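Local coordinates for protein aromatic-L-amino-acid decarboxylase (Catharanthus roseus, PDB 6EEW) that catalyses the pyridoxal-phosphate-dependent decarboxylation of L-tryptophan to tryptamine and of 5-hydroxy-L-tryptophan to serotonin, working as a homodimer, at residues F231-Q236 with D271-I276; T265-V270 with R301-G306. All blocks are in the same frame, centred on the assembly; numbering follows the deposited sequence.

Interaction 1 (F231-Q236 with D271-I276); sequences FGISPQ and DSLSEI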
loop_
_atom_site.group_PDB
_atom_site.type_symbol
_atom_site.label_atom_id
_atom_site.label_comp_id
_atom_site.label_asym_id
_atom_site.label_seq_id
_atom_site.Cartn_x
_atom_site.Cartn_y
_atom_site.Cartn_z
ATOM N N PHE A 231 -6.720 -8.311 30.457
ATOM C CA PHE A 231 -7.052 -7.259 29.493
ATOM C C PHE A 231 -7.466 -7.841 28.150
ATOM O O PHE A 231 -7.209 -7.252 27.096
ATOM C CB PHE A 231 -5.898 -6.265 29.326
ATOM C CG PHE A 231 -5.473 -5.624 30.618
ATOM C CD1 PHE A 231 -6.263 -4.652 31.220
ATOM C CD2 PHE A 231 -4.290 -5.999 31.237
ATOM C CE1 PHE A 231 -5.882 -4.063 32.418
ATOM C CE2 PHE A 231 -3.901 -5.411 32.427
ATOM C CZ PHE A 231 -4.697 -4.445 33.021
ATOM N N GLY A 232 -8.040 -9.036 28.187
ATOM C CA GLY A 232 -8.768 -9.565 27.060
ATOM C C GLY A 232 -10.241 -9.272 27.213
ATOM O O GLY A 232 -10.709 -8.988 28.315
ATOM N N ILE A 233 -10.972 -9.292 26.101
ATOM C CA ILE A 233 -12.398 -8.972 26.152
ATOM C C ILE A 233 -13.157 -10.034 26.940
ATOM O O ILE A 233 -13.014 -11.240 26.703
ATOM C CB ILE A 233 -12.972 -8.815 24.737
ATOM C CG1 ILE A 233 -12.349 -7.596 24.049
ATOM C CG2 ILE A 233 -14.494 -8.668 24.804
ATOM C CD1 ILE A 233 -12.967 -7.260 22.705
ATOM N N SER A 234 -13.974 -9.595 27.877
ATOM C CA SER A 234 -14.873 -10.517 28.554
ATOM C C SER A 234 -16.144 -10.686 27.731
ATOM O O SER A 234 -16.837 -9.693 27.470
ATOM C CB SER A 234 -15.220 -10.016 29.940
ATOM O OG SER A 234 -16.388 -10.669 30.390
ATOM N N PRO A 235 -16.484 -11.905 27.299
ATOM C CA PRO A 235 -17.705 -12.075 26.499
ATOM C C PRO A 235 -18.933 -11.502 27.183
ATOM O O PRO A 235 -19.750 -10.852 26.523
ATOM C CB PRO A 235 -17.797 -13.596 26.321
ATOM C CG PRO A 235 -16.395 -14.074 26.461
ATOM C CD PRO A 235 -15.766 -13.173 27.490
ATOM N N GLN A 236 -19.076 -11.722 28.491
ATOM C CA GLN A 236 -20.213 -11.175 29.226
ATOM C C GLN A 236 -20.322 -9.666 29.037
ATOM O O GLN A 236 -21.412 -9.131 28.797
ATOM C CB GLN A 236 -20.087 -11.531 30.710
ATOM C CG GLN A 236 -20.085 -13.034 31.003
ATOM C CD GLN A 236 -18.692 -13.614 31.271
ATOM O OE1 GLN A 236 -17.755 -13.434 30.483
ATOM N NE2 GLN A 236 -18.559 -14.323 32.392
ATOM N N ASP A 271 -13.461 -18.040 20.342
ATOM C CA ASP A 271 -14.522 -19.046 20.367
ATOM C C ASP A 271 -15.818 -18.493 20.949
ATOM O O ASP A 271 -16.895 -18.711 20.385
ATOM C CB ASP A 271 -14.060 -20.288 21.140
ATOM C CG ASP A 271 -13.361 -19.939 22.434
ATOM O OD1 ASP A 271 -13.361 -18.734 22.786
ATOM O OD2 ASP A 271 -12.792 -20.860 23.078
ATOM N N SER A 272 -15.749 -17.801 22.095
ATOM C CA SER A 272 -16.972 -17.252 22.695
ATOM C C SER A 272 -17.462 -15.991 21.976
ATOM O O SER A 272 -18.679 -15.812 21.759
ATOM C CB SER A 272 -16.739 -16.949 24.174
ATOM O OG SER A 272 -15.598 -16.130 24.348
ATOM N N LEU A 273 -16.527 -15.102 21.606
ATOM C CA LEU A 273 -16.912 -13.849 20.966
ATOM C C LEU A 273 -17.572 -14.097 19.622
ATOM O O LEU A 273 -18.525 -13.403 19.258
ATOM C CB LEU A 273 -15.698 -12.935 20.799
ATOM C CG LEU A 273 -15.047 -12.418 22.077
ATOM C CD1 LEU A 273 -13.840 -11.561 21.745
ATOM C CD2 LEU A 273 -16.052 -11.642 22.915
ATOM N N SER A 274 -17.071 -15.064 18.859
ATOM C CA SER A 274 -17.667 -15.321 17.554
ATOM C C SER A 274 -19.069 -15.879 17.706
ATOM O O SER A 274 -19.955 -15.574 16.902
ATOM C CB SER A 274 -16.788 -16.274 16.747
ATOM O OG SER A 274 -16.650 -17.515 17.414
ATOM N N GLU A 275 -19.279 -16.723 18.718
ATOM C CA GLU A 275 -20.629 -17.176 19.027
ATOM C C GLU A 275 -21.550 -15.988 19.245
ATOM O O GLU A 275 -22.698 -15.978 18.774
ATOM C CB GLU A 275 -20.606 -18.077 20.263
ATOM C CG GLU A 275 -21.846 -18.936 20.415
ATOM C CD GLU A 275 -21.993 -19.958 19.301
ATOM O OE1 GLU A 275 -21.304 -21.003 19.350
ATOM O OE2 GLU A 275 -22.796 -19.709 18.373
ATOM N N ILE A 276 -21.054 -14.960 19.941
ATOM C CA ILE A 276 -21.877 -13.766 20.143
ATOM C C ILE A 276 -22.086 -13.027 18.815
ATOM O O ILE A 276 -23.197 -12.587 18.492
ATOM C CB ILE A 276 -21.241 -12.851 21.200
ATOM C CG1 ILE A 276 -21.199 -13.554 22.549
ATOM C CG2 ILE A 276 -22.077 -11.604 21.364
ATOM C CD1 ILE A 276 -20.443 -12.785 23.595
#
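S272, whose backbone N is held by the carboxylate of the preceding D271 (OD1 accepting from S272 N at 2.7 Å), meets the ring of P235 with its hydroxyl, OG lying 3.1 Å from P235 CG in a close C-to-O contact; its CB backs this up at 3.7 Å from the same CG. The hydroxyl reaches the proline because OG sits between the backbone N and the carbonyl carbon (chi1 53°). L273 follows, its CG anti to the carbonyl carbon (chi1 -65°), and presents two methyls to the other segment. CD2 touches I233 CG2 at 3.9 Å and lies 4.0 Å from P235 CA, while CD1 faces I233 CB; the side chains of I233 and L273 cross at about a right angle. One turn on from S272, I276 extends CD1 to P235, 3.6 Å from its carbonyl O and 3.9 Å from its CB. The proline, in the first turn of its helix directly after the N-cap residue S234, is thus met by S272, L273 and I276, and no hydrogen bond joins the segments. L238 and R239 of helix 235-247 continue the packing against L273 and I276. This is helix-to-helix packing in the large domain of a fold-type I pyridoxal-phosphate enzyme: the start of helix 235-247 rests on helix 270-280, which links the neighbouring parallel strands 251-258 and 283-287 in a beta-alpha-beta unit.

Interaction 2 (T265-V270 with R301-G306); sequences TATDPV and RHYLDG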
loop_
_atom_site.group_PDB
_atom_site.type_symbol
_atom_site.label_atom_id
_atom_site.label_comp_id
_atom_site.label_asym_id
_atom_site.label_seq_id
_atom_site.Cartn_x
_atom_site.Cartn_y
_atom_site.Cartn_z
ATOM N N THR A 265 0.038 -7.893 24.085
ATOM C CA THR A 265 -0.379 -9.107 23.383
ATOM C C THR A 265 -1.450 -9.844 24.182
ATOM O O THR A 265 -1.403 -11.064 24.356
ATOM C CB THR A 265 0.805 -10.022 23.044
ATOM O OG1 THR A 265 1.544 -10.371 24.223
ATOM C CG2 THR A 265 1.728 -9.359 22.049
ATOM N N ALA A 266 -2.412 -9.081 24.705
ATOM C CA ALA A 266 -3.655 -9.670 25.185
ATOM C C ALA A 266 -4.315 -10.473 24.067
ATOM O O ALA A 266 -3.993 -10.329 22.888
ATOM C CB ALA A 266 -4.605 -8.584 25.687
ATOM N N THR A 267 -5.222 -11.366 24.450
ATOM C CA THR A 267 -5.880 -12.254 23.494
ATOM C C THR A 267 -7.380 -12.230 23.735
ATOM O O THR A 267 -7.844 -12.605 24.819
ATOM C CB THR A 267 -5.356 -13.696 23.614
ATOM O OG1 THR A 267 -5.433 -14.121 24.976
ATOM C CG2 THR A 267 -3.921 -13.820 23.163
ATOM N N ASP A 268 -8.123 -11.798 22.744
ATOM C CA ASP A 268 -9.570 -11.888 22.860
ATOM C C ASP A 268 -10.020 -13.297 22.510
ATOM O O ASP A 268 -9.490 -13.893 21.569
ATOM C CB ASP A 268 -10.250 -10.880 21.939
ATOM C CG ASP A 268 -9.864 -9.452 22.255
ATOM O OD1 ASP A 268 -9.835 -9.096 23.454
ATOM O OD2 ASP A 268 -9.570 -8.696 21.299
ATOM N N PRO A 269 -11.007 -13.842 23.231
ATOM C CA PRO A 269 -11.382 -15.251 23.032
ATOM C C PRO A 269 -12.237 -15.400 21.784
ATOM O O PRO A 269 -13.418 -15.040 21.773
ATOM C CB PRO A 269 -12.160 -15.587 24.318
ATOM C CG PRO A 269 -12.774 -14.289 24.729
ATOM C CD PRO A 269 -11.794 -13.201 24.296
ATOM N N VAL A 270 -11.634 -15.934 20.720
ATOM C CA VAL A 270 -12.343 -16.059 19.450
ATOM C C VAL A 270 -13.577 -16.938 19.594
ATOM O O VAL A 270 -14.644 -16.625 19.053
ATOM C CB VAL A 270 -11.394 -16.599 18.363
ATOM C CG1 VAL A 270 -12.185 -17.010 17.142
ATOM C CG2 VAL A 270 -10.354 -15.545 17.998
ATOM N N ARG A 301 -2.397 -23.213 17.860
ATOM C CA ARG A 301 -3.563 -23.160 16.992
ATOM C C ARG A 301 -4.855 -23.055 17.789
ATOM O O ARG A 301 -5.876 -22.653 17.222
ATOM C CB ARG A 301 -3.575 -24.370 16.052
ATOM C CG ARG A 301 -4.797 -24.454 15.137
ATOM C CD ARG A 301 -5.043 -23.167 14.345
ATOM N NE ARG A 301 -6.119 -23.374 13.372
ATOM C CZ ARG A 301 -7.373 -23.661 13.720
ATOM N NH1 ARG A 301 -7.695 -23.792 15.008
ATOM N NH2 ARG A 301 -8.297 -23.841 12.783
ATOM N N HIS A 302 -4.828 -23.382 19.094
ATOM C CA HIS A 302 -6.032 -23.259 19.909
ATOM C C HIS A 302 -6.554 -21.828 19.917
ATOM O O HIS A 302 -7.756 -21.604 20.101
ATOM C CB HIS A 302 -5.767 -23.718 21.350
ATOM C CG HIS A 302 -4.811 -22.843 22.100
ATOM N ND1 HIS A 302 -5.229 -21.750 22.832
ATOM C CD2 HIS A 302 -3.462 -22.866 22.201
ATOM C CE1 HIS A 302 -4.182 -21.156 23.374
ATOM N NE2 HIS A 302 -3.096 -21.812 23.006
ATOM N N TYR A 303 -5.680 -20.843 19.698
ATOM C CA TYR A 303 -6.154 -19.468 19.695
ATOM C C TYR A 303 -7.150 -19.199 18.571
ATOM O O TYR A 303 -7.860 -18.194 18.620
ATOM C CB TYR A 303 -4.989 -18.498 19.610
ATOM C CG TYR A 303 -4.329 -18.241 20.944
ATOM C CD1 TYR A 303 -5.038 -17.709 21.998
ATOM C CD2 TYR A 303 -2.972 -18.500 21.132
ATOM C CE1 TYR A 303 -4.436 -17.455 23.216
ATOM C CE2 TYR A 303 -2.351 -18.234 22.333
ATOM C CZ TYR A 303 -3.088 -17.716 23.379
ATOM O OH TYR A 303 -2.479 -17.460 24.589
ATOM N N LEU A 304 -7.178 -20.031 17.534
ATOM C CA LEU A 304 -8.152 -19.874 16.464
ATOM C C LEU A 304 -9.344 -20.811 16.597
ATOM O O LEU A 304 -10.119 -20.934 15.646
ATOM C CB LEU A 304 -7.495 -20.084 15.099
ATOM C CG LEU A 304 -6.485 -19.020 14.680
ATOM C CD1 LEU A 304 -5.886 -19.362 13.331
ATOM C CD2 LEU A 304 -7.123 -17.643 14.646
ATOM N N ASP A 305 -9.496 -21.501 17.726
ATOM C CA ASP A 305 -10.679 -22.337 17.884
ATOM C C ASP A 305 -11.920 -21.468 17.726
ATOM O O ASP A 305 -12.038 -20.420 18.366
ATOM C CB ASP A 305 -10.681 -23.042 19.248
ATOM C CG ASP A 305 -9.711 -24.226 19.315
ATOM O OD1 ASP A 305 -9.151 -24.630 18.268
ATOM O OD2 ASP A 305 -9.519 -24.758 20.432
ATOM N N GLY A 306 -12.870 -21.938 16.914
ATOM C CA GLY A 306 -14.034 -21.155 16.542
ATOM C C GLY A 306 -13.903 -20.333 15.274
ATOM O O GLY A 306 -14.879 -19.690 14.867
HETATM O O HOH W 1 -8.683 -17.206 20.907
#
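T267 lays its methyl against the phenol of Y303, CG2 standing 3.7 Å from CE1 and a little farther from CZ, with the two side chains crossing at about a right angle. The approach is oblique to the ring. V270 makes the other half of the contact through both branches: CG1 comes within 3.6 Å of D305 O, and CG2 lies 3.7 Å from Y303 O. CG1 takes that place by standing anti to the backbone N (chi1 168°), and it also skirts the backbone of G306. A single water joins the backbones, accepting from V270 N at 3.2 Å and donating to Y303 O at 2.6 Å; it lies in the plane of the Y303 ring, at its edge. A second shell sets these groups. H302 puts CE1 3.4 Å above the centre of the Y303 ring, and the ring of F422 meets it with the planes at about 40° while also touching T267. The 3-10 turn carrying Y303 is closed by L304 N to R301 O and D305 N to H302 O, each 2.9 Å. R301, packed over L304 CB and hydrogen-bonded through NE to L147 O and through NH2 to K148 O, has a long salt bridge to D305. In the other segment, D268 accepts from T258 N, tying this loop to the end of strand 251-258. With no direct hydrogen bond across, the union rests on methyl packing against a ring and backbone carbonyls, and the water gives the V270 N-H in the first turn of helix 270-280 an acceptor.

Overall arrangement
From the N terminus the four segments come in the order 231-236, 265-270, 271-276 and 301-306, so the two contacts cross. Interaction 1 closes a loop holding most of helix 235-247 and strand 251-258; before that loop ends, 265-270 opens the one closed by interaction 2, which spans most of helix 270-280, strand 283-287 and most of helix 298-301. V270 and D271 are neighbours in the chain, so the start of helix 270-280 serves both contacts. Their centres lie about 10 Å apart, and a probable hydrogen bond from I233 N to D268 OD1 (2.9 Å) joins their first segments. Together they fasten three successive helix-and-loop connections of the mixed sheet to one another.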